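Local structure of ESAT-6/WXG100 secretion system protein (Streptococcus gallolyticus, 7JQE) at residues T327-F341 with S348-T362. The protein is a membrane subunit of the bacterial type VIIb secretion system, and probably takes part in toxin export through its extracellular region. Numbering follows the deposited sequence.
Sequences TTVTISNVSGGTVVF and SKTISKAQSLKISYT
Phe341 lies between the two layers of a small beta sandwich, where it meets Lys349, Leu357 and Ile359. Phe341 CB sits 3.8 Å from Lys349 NZ, and with CG anti to the carbonyl carbon (chi1 -70°) the ring lies between Ile331 and Lys349. Phe341 CD1 rests 3.9 Å from Ile359 CG1. At the next position Phe341 CE1 meets Leu357 CD1, and CE2 comes alongside the backbone N of Ser348, at the ring edge. Ile331 CD1 covers one face near the centre, 3.7 Å above the plane of the Phe341 ring. Over the other face the extended methylenes of Lys349 run antiparallel to the Phe341 side chain, with CD above the ring centre in a CH-pi contact. A bend at the last torsion of Lys349 (chi4 54°) accompanies salt bridges from NZ to Asp343 and Asp344, in the turn leading out of strand 337-341.

Beyond the ring, the hydrophobic filling continues to Val339, whose CG1 packs 3.5 Å from Ile359 CG2, while Val329 CG1 faces Leu357 CD1 from the other layer. Two antiparallel ladders frame this core. Thr327 and Val329 pair with Ile351 and Lys349 in one sheet; Thr338 and Val340 pair with Thr362 and Ser360 in the other, where the Ser360 N to Val340 O bond is 2.8 Å long. Each segment supplies one strand to each sheet: 327-341 crosses over after Ser335, at Gly336, and 348-362 through the loop at Ser352 to Ala354. On the outer surface of the first ladder, Thr330 CG2 touches Ser348 OG, while Thr330 OG1 bonds to Asn378. The combined chemistry implies two hydrogen-bonded layers held together by an aromatic and aliphatic interior, with the lysine lending its methylenes to that interior and its charge to the acidic turn.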
ATOM      1  N   THR A 327     -78.767 -15.489 -30.852  1.00 90.59           N
ATOM      2  CA  THR A 327     -77.386 -15.806 -31.196  1.00 94.25           C
ATOM      3  C   THR A 327     -76.573 -15.925 -29.916  1.00 90.83           C
ATOM      4  O   THR A 327     -76.569 -15.006 -29.091  1.00 87.03           O
ATOM      5  CB  THR A 327     -76.782 -14.739 -32.114  1.00 90.86           C
ATOM      6  OG1 THR A 327     -77.725 -14.400 -33.141  1.00 93.93           O
ATOM      7  CG2 THR A 327     -75.512 -15.258 -32.760  1.00 86.81           C
ATOM      8  N   THR A 328     -75.887 -17.054 -29.756  1.00 93.54           N
ATOM      9  CA  THR A 328     -75.183 -17.381 -28.524  1.00 99.43           C
ATOM     10  C   THR A 328     -73.708 -17.013 -28.654  1.00 97.34           C
ATOM     11  O   THR A 328     -73.026 -17.465 -29.581  1.00 98.54           O
ATOM     12  CB  THR A 328     -75.342 -18.866 -28.190  1.00107.16           C
ATOM     13  OG1 THR A 328     -74.756 -19.655 -29.232  1.00115.77           O
ATOM     14  CG2 THR A 328     -76.821 -19.225 -28.059  1.00 93.40           C
ATOM     15  N   VAL A 329     -73.223 -16.197 -27.722  1.00 88.27           N
ATOM     16  CA  VAL A 329     -71.832 -15.760 -27.678  1.00 82.40           C
ATOM     17  C   VAL A 329     -71.157 -16.431 -26.490  1.00 87.21           C
ATOM     18  O   VAL A 329     -71.718 -16.466 -25.389  1.00 82.43           O
ATOM     19  CB  VAL A 329     -71.735 -14.227 -27.577  1.00 85.09           C
ATOM     20  CG1 VAL A 329     -70.279 -13.782 -27.543  1.00 80.00           C
ATOM     21  CG2 VAL A 329     -72.483 -13.576 -28.735  1.00 80.90           C
ATOM     22  N   THR A 330     -69.950 -16.956 -26.710  1.00 79.85           N
ATOM     23  CA  THR A 330     -69.276 -17.766 -25.703  1.00 80.27           C
ATOM     24  C   THR A 330     -67.786 -17.459 -25.670  1.00 79.09           C
ATOM     25  O   THR A 330     -67.234 -16.808 -26.563  1.00 82.68           O
ATOM     26  CB  THR A 330     -69.472 -19.266 -25.957  1.00 86.42           C
ATOM     27  OG1 THR A 330     -68.770 -19.642 -27.149  1.00 84.75           O
ATOM     28  CG2 THR A 330     -70.950 -19.594 -26.109  1.00 83.37           C
ATOM     29  N   ILE A 331     -67.139 -17.956 -24.619  1.00 78.47           N
ATOM     30  CA  ILE A 331     -65.696 -17.864 -24.421  1.00 78.76           C
ATOM     31  C   ILE A 331     -65.172 -19.285 -24.264  1.00 76.40           C
ATOM     32  O   ILE A 331     -65.549 -19.984 -23.317  1.00 87.35           O
ATOM     33  CB  ILE A 331     -65.345 -17.016 -23.188  1.00 74.36           C
ATOM     34  CG1 ILE A 331     -65.812 -15.571 -23.374  1.00 73.72           C
ATOM     35  CG2 ILE A 331     -63.856 -17.087 -22.895  1.00 72.80           C
ATOM     36  CD1 ILE A 331     -66.097 -14.855 -22.073  1.00 73.52           C
ATOM     37  N   SER A 332     -64.303 -19.710 -25.178  1.00 76.08           N
ATOM     38  CA  SER A 332     -63.831 -21.087 -25.193  1.00 80.60           C
ATOM     39  C   SER A 332     -62.310 -21.144 -25.272  1.00 80.15           C
ATOM     40  O   SER A 332     -61.648 -20.192 -25.691  1.00 85.45           O
ATOM     41  CB  SER A 332     -64.436 -21.873 -26.367  1.00 78.94           C
ATOM     42  OG  SER A 332     -63.948 -21.393 -27.607  1.00 87.75           O
ATOM     43  N   ASN A 333     -61.768 -22.291 -24.855  1.00 83.26           N
ATOM     44  CA  ASN A 333     -60.345 -22.606 -25.001  1.00 85.85           C
ATOM     45  C   ASN A 333     -59.460 -21.554 -24.331  1.00 86.61           C
ATOM     46  O   ASN A 333     -58.510 -21.037 -24.923  1.00 84.74           O
ATOM     47  CB  ASN A 333     -59.974 -22.783 -26.477  1.00 85.39           C
ATOM     48  CG  ASN A 333     -60.750 -23.913 -27.143  1.00111.98           C
ATOM     49  OD1 ASN A 333     -61.023 -24.947 -26.527  1.00110.71           O
ATOM     50  ND2 ASN A 333     -61.115 -23.717 -28.409  1.00120.27           N
ATOM     51  N   VAL A 334     -59.771 -21.251 -23.074  1.00 89.59           N
ATOM     52  CA  VAL A 334     -59.007 -20.282 -22.294  1.00 77.33           C
ATOM     53  C   VAL A 334     -57.801 -20.969 -21.678  1.00 75.32           C
ATOM     54  O   VAL A 334     -57.871 -22.131 -21.262  1.00 81.71           O
ATOM     55  CB  VAL A 334     -59.883 -19.636 -21.205  1.00 72.46           C
ATOM     56  CG1 VAL A 334     -59.045 -18.711 -20.339  1.00 75.36           C
ATOM     57  CG2 VAL A 334     -61.034 -18.878 -21.831  1.00 71.58           C
ATOM     58  N   SER A 335     -56.687 -20.243 -21.619  1.00 75.44           N
ATOM     59  CA  SER A 335     -55.503 -20.668 -20.885  1.00 78.20           C
ATOM     60  C   SER A 335     -54.750 -19.428 -20.430  1.00 71.65           C
ATOM     61  O   SER A 335     -54.861 -18.360 -21.039  1.00 72.54           O
ATOM     62  CB  SER A 335     -54.582 -21.552 -21.730  1.00 82.96           C
ATOM     63  OG  SER A 335     -53.803 -20.764 -22.611  1.00 82.14           O
ATOM     64  N   GLY A 336     -53.976 -19.580 -19.356  1.00 71.91           N
ATOM     65  CA  GLY A 336     -53.196 -18.489 -18.809  1.00 68.41           C
ATOM     66  C   GLY A 336     -53.900 -17.663 -17.756  1.00 71.76           C
ATOM     67  O   GLY A 336     -53.293 -16.736 -17.207  1.00 74.12           O
ATOM     68  N   GLY A 337     -55.156 -17.971 -17.452  1.00 75.65           N
ATOM     69  CA  GLY A 337     -55.915 -17.187 -16.497  1.00 74.11           C
ATOM     70  C   GLY A 337     -57.381 -17.544 -16.604  1.00 72.52           C
ATOM     71  O   GLY A 337     -57.734 -18.590 -17.148  1.00 75.86           O
ATOM     72  N   THR A 338     -58.226 -16.657 -16.086  1.00 67.11           N
ATOM     73  CA  THR A 338     -59.672 -16.828 -16.146  1.00 82.33           C
ATOM     74  C   THR A 338     -60.277 -15.710 -16.981  1.00 77.13           C
ATOM     75  O   THR A 338     -59.979 -14.532 -16.761  1.00 70.43           O
ATOM     76  CB  THR A 338     -60.296 -16.845 -14.746  1.00 89.78           C
ATOM     77  OG1 THR A 338     -59.968 -15.634 -14.059  1.00107.87           O
ATOM     78  CG2 THR A 338     -59.781 -18.036 -13.943  1.00 80.26           C
ATOM     79  N   VAL A 339     -61.122 -16.082 -17.937  1.00 83.04           N
ATOM     80  CA  VAL A 339     -61.789 -15.128 -18.815  1.00 75.56           C
ATOM     81  C   VAL A 339     -63.283 -15.404 -18.745  1.00 77.02           C
ATOM     82  O   VAL A 339     -63.723 -16.527 -19.016  1.00 82.82           O
ATOM     83  CB  VAL A 339     -61.275 -15.219 -20.259  1.00 68.52           C
ATOM     84  CG1 VAL A 339     -61.851 -14.095 -21.094  1.00 68.29           C
ATOM     85  CG2 VAL A 339     -59.756 -15.166 -20.271  1.00 66.91           C
ATOM     86  N   VAL A 340     -64.058 -14.388 -18.366  1.00 71.29           N
ATOM     87  CA  VAL A 340     -65.481 -14.551 -18.103  1.00 73.18           C
ATOM     88  C   VAL A 340     -66.178 -13.227 -18.381  1.00 80.48           C
ATOM     89  O   VAL A 340     -65.565 -12.160 -18.302  1.00 82.87           O
ATOM     90  CB  VAL A 340     -65.740 -15.020 -16.650  1.00 78.02           C
ATOM     91  CG1 VAL A 340     -65.047 -16.353 -16.376  1.00 74.52           C
ATOM     92  CG2 VAL A 340     -65.274 -13.960 -15.660  1.00 73.73           C
ATOM     93  N   PHE A 341     -67.466 -13.304 -18.719  1.00 74.72           N
ATOM     94  CA  PHE A 341     -68.273 -12.101 -18.870  1.00 75.09           C
ATOM     95  C   PHE A 341     -68.437 -11.408 -17.522  1.00 95.44           C
ATOM     96  O   PHE A 341     -68.671 -12.056 -16.498  1.00104.08           O
ATOM     97  CB  PHE A 341     -69.643 -12.438 -19.463  1.00 81.02           C
ATOM     98  CG  PHE A 341     -69.588 -12.862 -20.904  1.00 78.73           C
ATOM     99  CD1 PHE A 341     -69.195 -11.968 -21.885  1.00 75.63           C
ATOM    100  CD2 PHE A 341     -69.929 -14.150 -21.277  1.00 78.11           C
ATOM    101  CE1 PHE A 341     -69.138 -12.351 -23.210  1.00 75.64           C
ATOM    102  CE2 PHE A 341     -69.874 -14.541 -22.601  1.00 77.86           C
ATOM    103  CZ  PHE A 341     -69.478 -13.639 -23.568  1.00 76.75           C
ATOM    104  N   SER A 348     -70.997 -18.106 -21.401  1.00 82.22           N
ATOM    105  CA  SER A 348     -71.902 -18.271 -22.531  1.00 90.53           C
ATOM    106  C   SER A 348     -73.059 -17.292 -22.402  1.00 90.26           C
ATOM    107  O   SER A 348     -73.663 -17.173 -21.331  1.00 85.00           O
ATOM    108  CB  SER A 348     -72.429 -19.708 -22.610  1.00 85.40           C
ATOM    109  OG  SER A 348     -73.180 -19.910 -23.791  1.00 94.97           O
ATOM    110  N   LYS A 349     -73.363 -16.597 -23.496  1.00 84.65           N
ATOM    111  CA  LYS A 349     -74.477 -15.664 -23.541  1.00 88.70           C
ATOM    112  C   LYS A 349     -75.247 -15.851 -24.839  1.00 92.10           C
ATOM    113  O   LYS A 349     -74.688 -16.260 -25.860  1.00 85.15           O
ATOM    114  CB  LYS A 349     -74.003 -14.209 -23.424  1.00 87.73           C
ATOM    115  CG  LYS A 349     -74.192 -13.599 -22.050  1.00 94.50           C
ATOM    116  CD  LYS A 349     -73.658 -12.174 -22.011  1.00 97.23           C
ATOM    117  CE  LYS A 349     -73.957 -11.508 -20.678  1.00 93.24           C
ATOM    118  NZ  LYS A 349     -73.468 -12.321 -19.537  1.00 92.75           N
ATOM    119  N   THR A 350     -76.543 -15.549 -24.786  1.00 98.31           N
ATOM    120  CA  THR A 350     -77.411 -15.546 -25.957  1.00 88.37           C
ATOM    121  C   THR A 350     -78.076 -14.182 -26.061  1.00 88.82           C
ATOM    122  O   THR A 350     -78.670 -13.702 -25.089  1.00 97.24           O
ATOM    123  CB  THR A 350     -78.469 -16.651 -25.881  1.00 90.65           C
ATOM    124  OG1 THR A 350     -79.165 -16.729 -27.131  1.00 92.76           O
ATOM    125  CG2 THR A 350     -79.477 -16.364 -24.776  1.00 92.04           C
ATOM    126  N   ILE A 351     -77.967 -13.555 -27.230  1.00 87.97           N
ATOM    127  CA  ILE A 351     -78.510 -12.224 -27.455  1.00 88.13           C
ATOM    128  C   ILE A 351     -79.533 -12.286 -28.589  1.00 97.16           C
ATOM    129  O   ILE A 351     -79.621 -13.267 -29.327  1.00 98.00           O
ATOM    130  CB  ILE A 351     -77.413 -11.195 -27.771  1.00 86.19           C
ATOM    131  CG1 ILE A 351     -76.725 -11.550 -29.089  1.00 89.66           C
ATOM    132  CG2 ILE A 351     -76.396 -11.139 -26.643  1.00 88.75           C
ATOM    133  CD1 ILE A 351     -75.649 -10.572 -29.499  1.00 83.78           C
ATOM    134  N   SER A 352     -80.315 -11.206 -28.712  1.00 90.43           N
ATOM    135  CA  SER A 352     -81.219 -11.045 -29.846  1.00 96.19           C
ATOM    136  C   SER A 352     -81.230  -9.611 -30.368  1.00101.55           C
ATOM    137  O   SER A 352     -82.172  -9.224 -31.071  1.00110.42           O
ATOM    138  CB  SER A 352     -82.651 -11.467 -29.487  1.00 94.06           C
ATOM    139  OG  SER A 352     -82.735 -12.865 -29.267  1.00 94.70           O
ATOM    140  N   LYS A 353     -80.212  -8.815 -30.044  1.00101.51           N
ATOM    141  CA  LYS A 353     -80.153  -7.430 -30.490  1.00108.41           C
ATOM    142  C   LYS A 353     -78.726  -6.919 -30.347  1.00106.15           C
ATOM    143  O   LYS A 353     -77.952  -7.426 -29.531  1.00102.53           O
ATOM    144  CB  LYS A 353     -81.123  -6.550 -29.691  1.00113.64           C
ATOM    145  CG  LYS A 353     -81.105  -5.093 -30.102  1.00120.89           C
ATOM    146  CD  LYS A 353     -81.268  -4.953 -31.606  1.00122.03           C
ATOM    147  CE  LYS A 353     -81.083  -3.512 -32.045  1.00123.84           C
ATOM    148  NZ  LYS A 353     -81.123  -3.376 -33.524  1.00124.61           N
ATOM    149  N   ALA A 354     -78.386  -5.913 -31.156  1.00106.62           N
ATOM    150  CA  ALA A 354     -77.076  -5.283 -31.062  1.00105.06           C
ATOM    151  C   ALA A 354     -76.818  -4.826 -29.634  1.00100.27           C
ATOM    152  O   ALA A 354     -77.710  -4.303 -28.962  1.00105.17           O
ATOM    153  CB  ALA A 354     -76.981  -4.098 -32.026  1.00108.73           C
ATOM    154  N   GLN A 355     -75.587  -5.016 -29.171  1.00 95.93           N
ATOM    155  CA  GLN A 355     -75.325  -4.914 -27.743  1.00 95.63           C
ATOM    156  C   GLN A 355     -73.822  -4.848 -27.515  1.00 90.97           C
ATOM    157  O   GLN A 355     -73.029  -5.170 -28.403  1.00 90.49           O
ATOM    158  CB  GLN A 355     -75.940  -6.107 -27.003  1.00 89.47           C
ATOM    159  CG  GLN A 355     -75.849  -6.082 -25.497  1.00 85.99           C
ATOM    160  CD  GLN A 355     -76.717  -7.160 -24.873  1.00 98.50           C
ATOM    161  OE1 GLN A 355     -77.562  -7.756 -25.545  1.00 96.67           O
ATOM    162  NE2 GLN A 355     -76.513  -7.417 -23.588  1.00100.01           N
ATOM    163  N   SER A 356     -73.445  -4.416 -26.315  1.00 93.78           N
ATOM    164  CA  SER A 356     -72.056  -4.396 -25.880  1.00 98.65           C
ATOM    165  C   SER A 356     -71.884  -5.364 -24.718  1.00 98.07           C
ATOM    166  O   SER A 356     -72.728  -5.423 -23.820  1.00 99.63           O
ATOM    167  CB  SER A 356     -71.620  -2.988 -25.460  1.00106.56           C
ATOM    168  OG  SER A 356     -71.789  -2.062 -26.520  1.00111.34           O
ATOM    169  N   LEU A 357     -70.793  -6.123 -24.743  1.00 98.24           N
ATOM    170  CA  LEU A 357     -70.483  -7.083 -23.695  1.00 96.41           C
ATOM    171  C   LEU A 357     -69.121  -6.767 -23.097  1.00 96.08           C
ATOM    172  O   LEU A 357     -68.186  -6.396 -23.815  1.00101.80           O
ATOM    173  CB  LEU A 357     -70.497  -8.520 -24.227  1.00 94.63           C
ATOM    174  CG  LEU A 357     -71.810  -9.033 -24.819  1.00 89.89           C
ATOM    175  CD1 LEU A 357     -71.643 -10.460 -25.322  1.00 92.81           C
ATOM    176  CD2 LEU A 357     -72.942  -8.947 -23.802  1.00 86.96           C
ATOM    177  N   LYS A 358     -69.015  -6.914 -21.781  1.00 87.43           N
ATOM    178  CA  LYS A 358     -67.785  -6.659 -21.049  1.00 81.83           C
ATOM    179  C   LYS A 358     -67.181  -7.991 -20.626  1.00 83.33           C
ATOM    180  O   LYS A 358     -67.888  -8.862 -20.111  1.00 89.27           O
ATOM    181  CB  LYS A 358     -68.055  -5.777 -19.827  1.00 82.66           C
ATOM    182  CG  LYS A 358     -68.972  -4.596 -20.120  1.00 87.43           C
ATOM    183  CD  LYS A 358     -68.240  -3.471 -20.829  1.00 95.44           C
ATOM    184  CE  LYS A 358     -67.312  -2.747 -19.868  1.00104.33           C
ATOM    185  NZ  LYS A 358     -68.057  -2.218 -18.690  1.00109.09           N
ATOM    186  N   ILE A 359     -65.882  -8.151 -20.853  1.00 83.35           N
ATOM    187  CA  ILE A 359     -65.178  -9.391 -20.555  1.00 82.68           C
ATOM    188  C   ILE A 359     -64.050  -9.090 -19.582  1.00 77.44           C
ATOM    189  O   ILE A 359     -63.213  -8.219 -19.842  1.00 77.38           O
ATOM    190  CB  ILE A 359     -64.641 -10.056 -21.834  1.00 80.08           C
ATOM    191  CG1 ILE A 359     -65.794 -10.323 -22.806  1.00 73.40           C
ATOM    192  CG2 ILE A 359     -63.910 -11.346 -21.496  1.00 75.43           C
ATOM    193  CD1 ILE A 359     -65.370 -10.967 -24.106  1.00 71.38           C
ATOM    194  N   SER A 360     -64.038  -9.805 -18.463  1.00 76.45           N
ATOM    195  CA  SER A 360     -62.985  -9.699 -17.464  1.00 72.78           C
ATOM    196  C   SER A 360     -61.999 -10.843 -17.650  1.00 78.03           C
ATOM    197  O   SER A 360     -62.401 -12.009 -17.730  1.00 88.26           O
ATOM    198  CB  SER A 360     -63.570  -9.736 -16.051  1.00 71.41           C
ATOM    199  OG  SER A 360     -62.615 -10.209 -15.112  1.00 77.15           O
ATOM    200  N   TYR A 361     -60.713 -10.511 -17.725  1.00 74.41           N
ATOM    201  CA  TYR A 361     -59.670 -11.520 -17.770  1.00 73.36           C
ATOM    202  C   TYR A 361     -58.668 -11.257 -16.655  1.00 77.51           C
ATOM    203  O   TYR A 361     -58.421 -10.111 -16.273  1.00 73.52           O
ATOM    204  CB  TYR A 361     -58.965 -11.567 -19.138  1.00 63.80           C
ATOM    205  CG  TYR A 361     -58.226 -10.310 -19.547  1.00 75.38           C
ATOM    206  CD1 TYR A 361     -56.953 -10.029 -19.049  1.00 71.96           C
ATOM    207  CD2 TYR A 361     -58.781  -9.425 -20.461  1.00 67.62           C
ATOM    208  CE1 TYR A 361     -56.269  -8.888 -19.435  1.00 61.65           C
ATOM    209  CE2 TYR A 361     -58.105  -8.283 -20.856  1.00 61.56           C
ATOM    210  CZ  TYR A 361     -56.850  -8.020 -20.343  1.00 72.35           C
ATOM    211  OH  TYR A 361     -56.182  -6.883 -20.739  1.00 69.46           O
ATOM    212  N   THR A 362     -58.110 -12.343 -16.127  1.00 79.79           N
ATOM    213  CA  THR A 362     -57.224 -12.286 -14.969  1.00 73.49           C
ATOM    214  C   THR A 362     -56.093 -13.278 -15.195  1.00 74.37           C
ATOM    215  O   THR A 362     -56.330 -14.488 -15.251  1.00 78.93           O
ATOM    216  CB  THR A 362     -57.981 -12.605 -13.679  1.00 72.56           C
ATOM    217  OG1 THR A 362     -59.036 -11.653 -13.492  1.00 65.24           O
ATOM    218  CG2 THR A 362     -57.039 -12.560 -12.481  1.00 69.94           C
TER